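Local coordinates for protein racemase (Pseudovibrio sp. JE062, PDB 3MKC) that is a racemase by name, of the enolase superfamily, with a mandelate racemase-like N-terminal domain and a TIM-barrel C-terminal domain, at residues A[200-203]-A[204-208]; A[192-195]-A[196-200]. One frame throughout, in Å; residues are numbered along the deposited sequence.

Interaction 1 (A[200-203]-A[204-208]); sequences GILG and HDTDM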
loop_
_atom_site.group_PDB
_atom_site.type_symbol
_atom_site.label_atom_id
_atom_site.label_comp_id
_atom_site.label_asym_id
_atom_site.label_seq_id
_atom_site.Cartn_x
_atom_site.Cartn_y
_atom_site.Cartn_z
ATOM N N GLY A 200 -20.511 -17.901 1.940
ATOM C CA GLY A 200 -21.918 -18.206 1.745
ATOM C C GLY A 200 -22.735 -16.930 1.727
ATOM O O GLY A 200 -23.659 -16.782 0.930
ATOM N N ILE A 201 -22.384 -16.004 2.614
ATOM C CA ILE A 201 -23.060 -14.715 2.717
ATOM C C ILE A 201 -22.754 -13.844 1.503
ATOM O O ILE A 201 -23.655 -13.295 0.873
ATOM C CB ILE A 201 -22.596 -13.941 3.976
ATOM C CG1 ILE A 201 -22.974 -14.715 5.234
ATOM C CG2 ILE A 201 -23.191 -12.535 3.980
ATOM C CD1 ILE A 201 -22.455 -14.088 6.515
ATOM N N LEU A 202 -21.470 -13.730 1.185
ATOM C CA LEU A 202 -21.012 -12.907 0.074
ATOM C C LEU A 202 -21.462 -13.371 -1.306
ATOM O O LEU A 202 -21.792 -12.555 -2.167
ATOM C CB LEU A 202 -19.483 -12.818 0.098
ATOM C CG LEU A 202 -18.856 -11.960 -1.002
ATOM C CD1 LEU A 202 -19.315 -10.517 -0.843
ATOM C CD2 LEU A 202 -17.334 -12.057 -0.932
ATOM N N GLY A 203 -21.478 -14.680 -1.521
ATOM C CA GLY A 203 -21.858 -15.190 -2.823
ATOM C C GLY A 203 -20.578 -15.389 -3.611
ATOM O O GLY A 203 -19.516 -14.935 -3.190
ATOM N N HIS A 204 -20.668 -16.061 -4.750
ATOM C CA HIS A 204 -19.489 -16.328 -5.564
ATOM C C HIS A 204 -19.241 -15.308 -6.667
ATOM O O HIS A 204 -18.207 -15.356 -7.338
ATOM C CB HIS A 204 -19.584 -17.735 -6.161
ATOM C CG HIS A 204 -19.185 -18.820 -5.210
ATOM N ND1 HIS A 204 -17.937 -19.407 -5.234
ATOM C CD2 HIS A 204 -19.861 -19.418 -4.201
ATOM C CE1 HIS A 204 -17.863 -20.321 -4.283
ATOM N NE2 HIS A 204 -19.019 -20.348 -3.641
ATOM N N ASP A 205 -20.178 -14.380 -6.847
ATOM C CA ASP A 205 -20.043 -13.351 -7.871
ATOM C C ASP A 205 -18.954 -12.346 -7.529
ATOM O O ASP A 205 -18.342 -11.758 -8.413
ATOM C CB ASP A 205 -21.367 -12.609 -8.056
ATOM C CG ASP A 205 -22.291 -13.302 -9.031
ATOM O OD1 ASP A 205 -22.001 -14.456 -9.420
ATOM O OD2 ASP A 205 -23.314 -12.689 -9.406
ATOM N N THR A 206 -18.721 -12.154 -6.238
ATOM C CA THR A 206 -17.717 -11.211 -5.770
ATOM C C THR A 206 -16.459 -11.956 -5.331
ATOM O O THR A 206 -16.542 -12.914 -4.578
ATOM C CB THR A 206 -18.255 -10.412 -4.568
ATOM O OG1 THR A 206 -19.529 -9.850 -4.902
ATOM C CG2 THR A 206 -17.300 -9.291 -4.196
ATOM N N ASP A 207 -15.298 -11.521 -5.805
ATOM C CA ASP A 207 -14.057 -12.171 -5.405
ATOM C C ASP A 207 -13.818 -11.948 -3.922
ATOM O O ASP A 207 -14.110 -10.873 -3.398
ATOM C CB ASP A 207 -12.878 -11.626 -6.202
ATOM C CG ASP A 207 -12.642 -12.389 -7.483
ATOM O OD1 ASP A 207 -12.562 -13.633 -7.413
ATOM O OD2 ASP A 207 -12.525 -11.753 -8.551
HETATM N N MSE A 208 -13.272 -12.957 -3.250
HETATM C CA MSE A 208 -13.015 -12.863 -1.820
HETATM C C MSE A 208 -11.593 -13.259 -1.469
HETATM O O MSE A 208 -11.167 -14.381 -1.749
HETATM C CB MSE A 208 -13.982 -13.761 -1.054
HETATM C CG MSE A 208 -13.866 -13.655 0.460
HETATM SE SE MSE A 208 -15.284 -14.618 1.358
HETATM C CE MSE A 208 -14.269 -15.745 2.511
HETATM O O HOH W 1 -21.315 -11.823 -4.827
#
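L202 lays its two methyl branches against T206 and M208, the residues that follow it round the turn. CD1 sits on the threonine, 3.9 Å from T206 CB, and the two side chains cross at about a right angle. The other branch reaches further along the chain: L202 CD2 is 3.8 Å from M208 CB and 4.0 Å from M208 SE, the selenium of a selenomethionine whose chain bends at its last torsion. With CG swung anti to the backbone N (chi1 -179°), the leucine fork is carried from the last helical turn over to the start of the strand.

This is the alpha-to-beta return of a beta-alpha-beta unit in the TIM-barrel domain: helix 188-202 ends, the chain turns through residues 203-206, and strand 207-211 runs parallel to strand 175-179. G203 makes the break. It is the first residue to leave helical geometry, and its phi is positive (94°); at these backbone angles a side chain would collide with the carbonyl oxygen of L202. H204 follows. Its bond from CA to CB points away from the helix end, yet CB still touches G203 C at 3.6 Å, and the side chain reaches R199.

On the polar side no direct hydrogen bond joins the two segments; a water spans them instead. It donates to L202 O at 2.8 Å and is also hydrogen-bonded to T206 OG1 at 2.7 Å, tying the last helical carbonyl to the threonine whose CB packs on the same leucine. K169 from helix 154-170 adds a weak hydrogen bond to L202 O, while R199 NH1 hydrogen-bonds G203 O. V176 of strand 175-179 also packs against L202, and M208 touches V178.

Interaction 2 (A[192-195]-A[196-200]); sequences AYYL and RELRG
Y193 and Y194 each offer a ring face to the residue four places on, E197 and L198 respectively, so two i to i+4 CH-pi contacts, one residue apart in sequence, leave different faces of helix 188-202, an outer helix of the TIM barrel. E197 CG stands over the Y193 ring, 3.7 Å from its centroid and offset toward the rim. The bend at chi2 (-56°) folds the glutamate's carboxylate back along the same ring, and chi3 (-66°) turns it nearly parallel, the two planes 12° apart, with OE2 coming to 3.5 Å from Y193 CE1.

L198 treats Y194 in a similar way with a single methyl: CD1 lies over one face, 3.8 Å from the centroid and nearest to CZ. The surroundings of the two tyrosines differ. Y193 is exposed, whereas Y194 is buried against Y161 and A157 of helix 154-170, meets the W186 ring, and hydrogen-bonds through OH to C179 O.

The main chain beneath has regular i to i+4 bonds, among them L198 N to Y194 O at 3.0 Å. R196 starts alongside the A192 carbonyl and runs extended from CG to NE, its guanidinium forming a salt bridge with D231. R199 bends away toward T206, its main partner, and NE hydrogen-bonds L232 O. On the barrel side, L195 packs on M208 and V210 of strand 207-211. At the root of the R196 side chain, CG lies 3.2 Å from A192 O, the oxygen that accepts the R196 backbone N-H.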
loop_
_atom_site.group_PDB
_atom_site.type_symbol
_atom_site.label_atom_id
_atom_site.label_comp_id
_atom_site.label_asym_id
_atom_site.label_seq_id
_atom_site.Cartn_x
_atom_site.Cartn_y
_atom_site.Cartn_z
ATOM N N ALA A 192 -11.886 -22.810 8.648
ATOM C CA ALA A 192 -12.452 -23.260 7.385
ATOM C C ALA A 192 -13.958 -23.010 7.406
ATOM O O ALA A 192 -14.539 -22.548 6.424
ATOM C CB ALA A 192 -12.169 -24.732 7.180
ATOM N N TYR A 193 -14.578 -23.326 8.538
ATOM C CA TYR A 193 -16.013 -23.137 8.724
ATOM C C TYR A 193 -16.336 -21.664 8.532
ATOM O O TYR A 193 -17.252 -21.296 7.792
ATOM C CB TYR A 193 -16.417 -23.573 10.138
ATOM C CG TYR A 193 -17.802 -23.118 10.533
ATOM C CD1 TYR A 193 -18.934 -23.698 9.964
ATOM C CD2 TYR A 193 -17.978 -22.074 11.438
ATOM C CE1 TYR A 193 -20.212 -23.248 10.286
ATOM C CE2 TYR A 193 -19.254 -21.611 11.766
ATOM C CZ TYR A 193 -20.362 -22.205 11.185
ATOM O OH TYR A 193 -21.623 -21.750 11.491
ATOM N N TYR A 194 -15.557 -20.832 9.210
ATOM C CA TYR A 194 -15.688 -19.383 9.168
ATOM C C TYR A 194 -15.707 -18.843 7.740
ATOM O O TYR A 194 -16.629 -18.130 7.339
ATOM C CB TYR A 194 -14.515 -18.781 9.943
ATOM C CG TYR A 194 -14.383 -17.281 9.914
ATOM C CD1 TYR A 194 -15.351 -16.462 10.482
ATOM C CD2 TYR A 194 -13.246 -16.679 9.373
ATOM C CE1 TYR A 194 -15.187 -15.078 10.523
ATOM C CE2 TYR A 194 -13.073 -15.304 9.410
ATOM C CZ TYR A 194 -14.043 -14.510 9.986
ATOM O OH TYR A 194 -13.861 -13.149 10.035
ATOM N N LEU A 195 -14.678 -19.183 6.976
ATOM C CA LEU A 195 -14.572 -18.714 5.608
ATOM C C LEU A 195 -15.701 -19.255 4.750
ATOM O O LEU A 195 -16.130 -18.609 3.806
ATOM C CB LEU A 195 -13.213 -19.110 5.032
ATOM C CG LEU A 195 -12.024 -18.508 5.794
ATOM C CD1 LEU A 195 -10.715 -18.959 5.153
ATOM C CD2 LEU A 195 -12.118 -16.988 5.781
ATOM N N ARG A 196 -16.190 -20.444 5.079
ATOM C CA ARG A 196 -17.283 -21.018 4.314
ATOM C C ARG A 196 -18.555 -20.220 4.561
ATOM O O ARG A 196 -19.363 -20.017 3.649
ATOM C CB ARG A 196 -17.494 -22.481 4.702
ATOM C CG ARG A 196 -16.495 -23.417 4.061
ATOM C CD ARG A 196 -16.614 -24.839 4.587
ATOM N NE ARG A 196 -15.730 -25.730 3.848
ATOM C CZ ARG A 196 -15.839 -25.948 2.544
ATOM N NH1 ARG A 196 -16.796 -25.344 1.852
ATOM N NH2 ARG A 196 -14.985 -26.752 1.923
ATOM N N GLU A 197 -18.727 -19.756 5.794
ATOM C CA GLU A 197 -19.915 -18.982 6.137
ATOM C C GLU A 197 -19.873 -17.604 5.497
ATOM O O GLU A 197 -20.886 -17.117 4.998
ATOM C CB GLU A 197 -20.052 -18.846 7.657
ATOM C CG GLU A 197 -20.279 -20.171 8.356
ATOM C CD GLU A 197 -21.493 -20.908 7.821
ATOM O OE1 GLU A 197 -22.623 -20.404 7.999
ATOM O OE2 GLU A 197 -21.316 -21.989 7.216
ATOM N N LEU A 198 -18.701 -16.981 5.503
ATOM C CA LEU A 198 -18.560 -15.657 4.913
ATOM C C LEU A 198 -18.756 -15.717 3.408
ATOM O O LEU A 198 -19.374 -14.827 2.819
ATOM C CB LEU A 198 -17.187 -15.070 5.244
ATOM C CG LEU A 198 -16.924 -14.808 6.727
ATOM C CD1 LEU A 198 -15.584 -14.107 6.899
ATOM C CD2 LEU A 198 -18.039 -13.942 7.299
ATOM N N ARG A 199 -18.224 -16.763 2.782
ATOM C CA ARG A 199 -18.372 -16.927 1.345
ATOM C C ARG A 199 -19.841 -17.199 1.032
ATOM O O ARG A 199 -20.353 -16.782 -0.007
ATOM C CB ARG A 199 -17.512 -18.091 0.846
ATOM C CG ARG A 199 -17.783 -18.484 -0.602
ATOM C CD ARG A 199 -17.616 -17.298 -1.539
ATOM N NE ARG A 199 -16.405 -17.390 -2.347
ATOM C CZ ARG A 199 -16.032 -16.479 -3.238
ATOM N NH1 ARG A 199 -16.773 -15.397 -3.437
ATOM N NH2 ARG A 199 -14.920 -16.655 -3.941
ATOM N N GLY A 200 -20.511 -17.901 1.940
ATOM C CA GLY A 200 -21.918 -18.206 1.745
ATOM C C GLY A 200 -22.735 -16.930 1.727
ATOM O O GLY A 200 -23.659 -16.782 0.930
#

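Both interactions belong to the same beta-alpha-beta unit and share G200 in the chain: interaction 2 is the body of helix 188-202, and interaction 1 is its end and the turn into strand 207-211. Interaction 2 is the more buried, with regular helical hydrogen bonding and ring-face packing, although one of its tyrosines is exposed. Interaction 1 is partly buried, has an apolar leucine contact beside a water bridge, and lacks direct hydrogen bonds between its segments. R199 connects the two, its NH1 lying 2.7 Å from T206 O in a probable hydrogen bond, while M208 SE packs 3.9 Å from R199 CA on the strand-facing side of the helix.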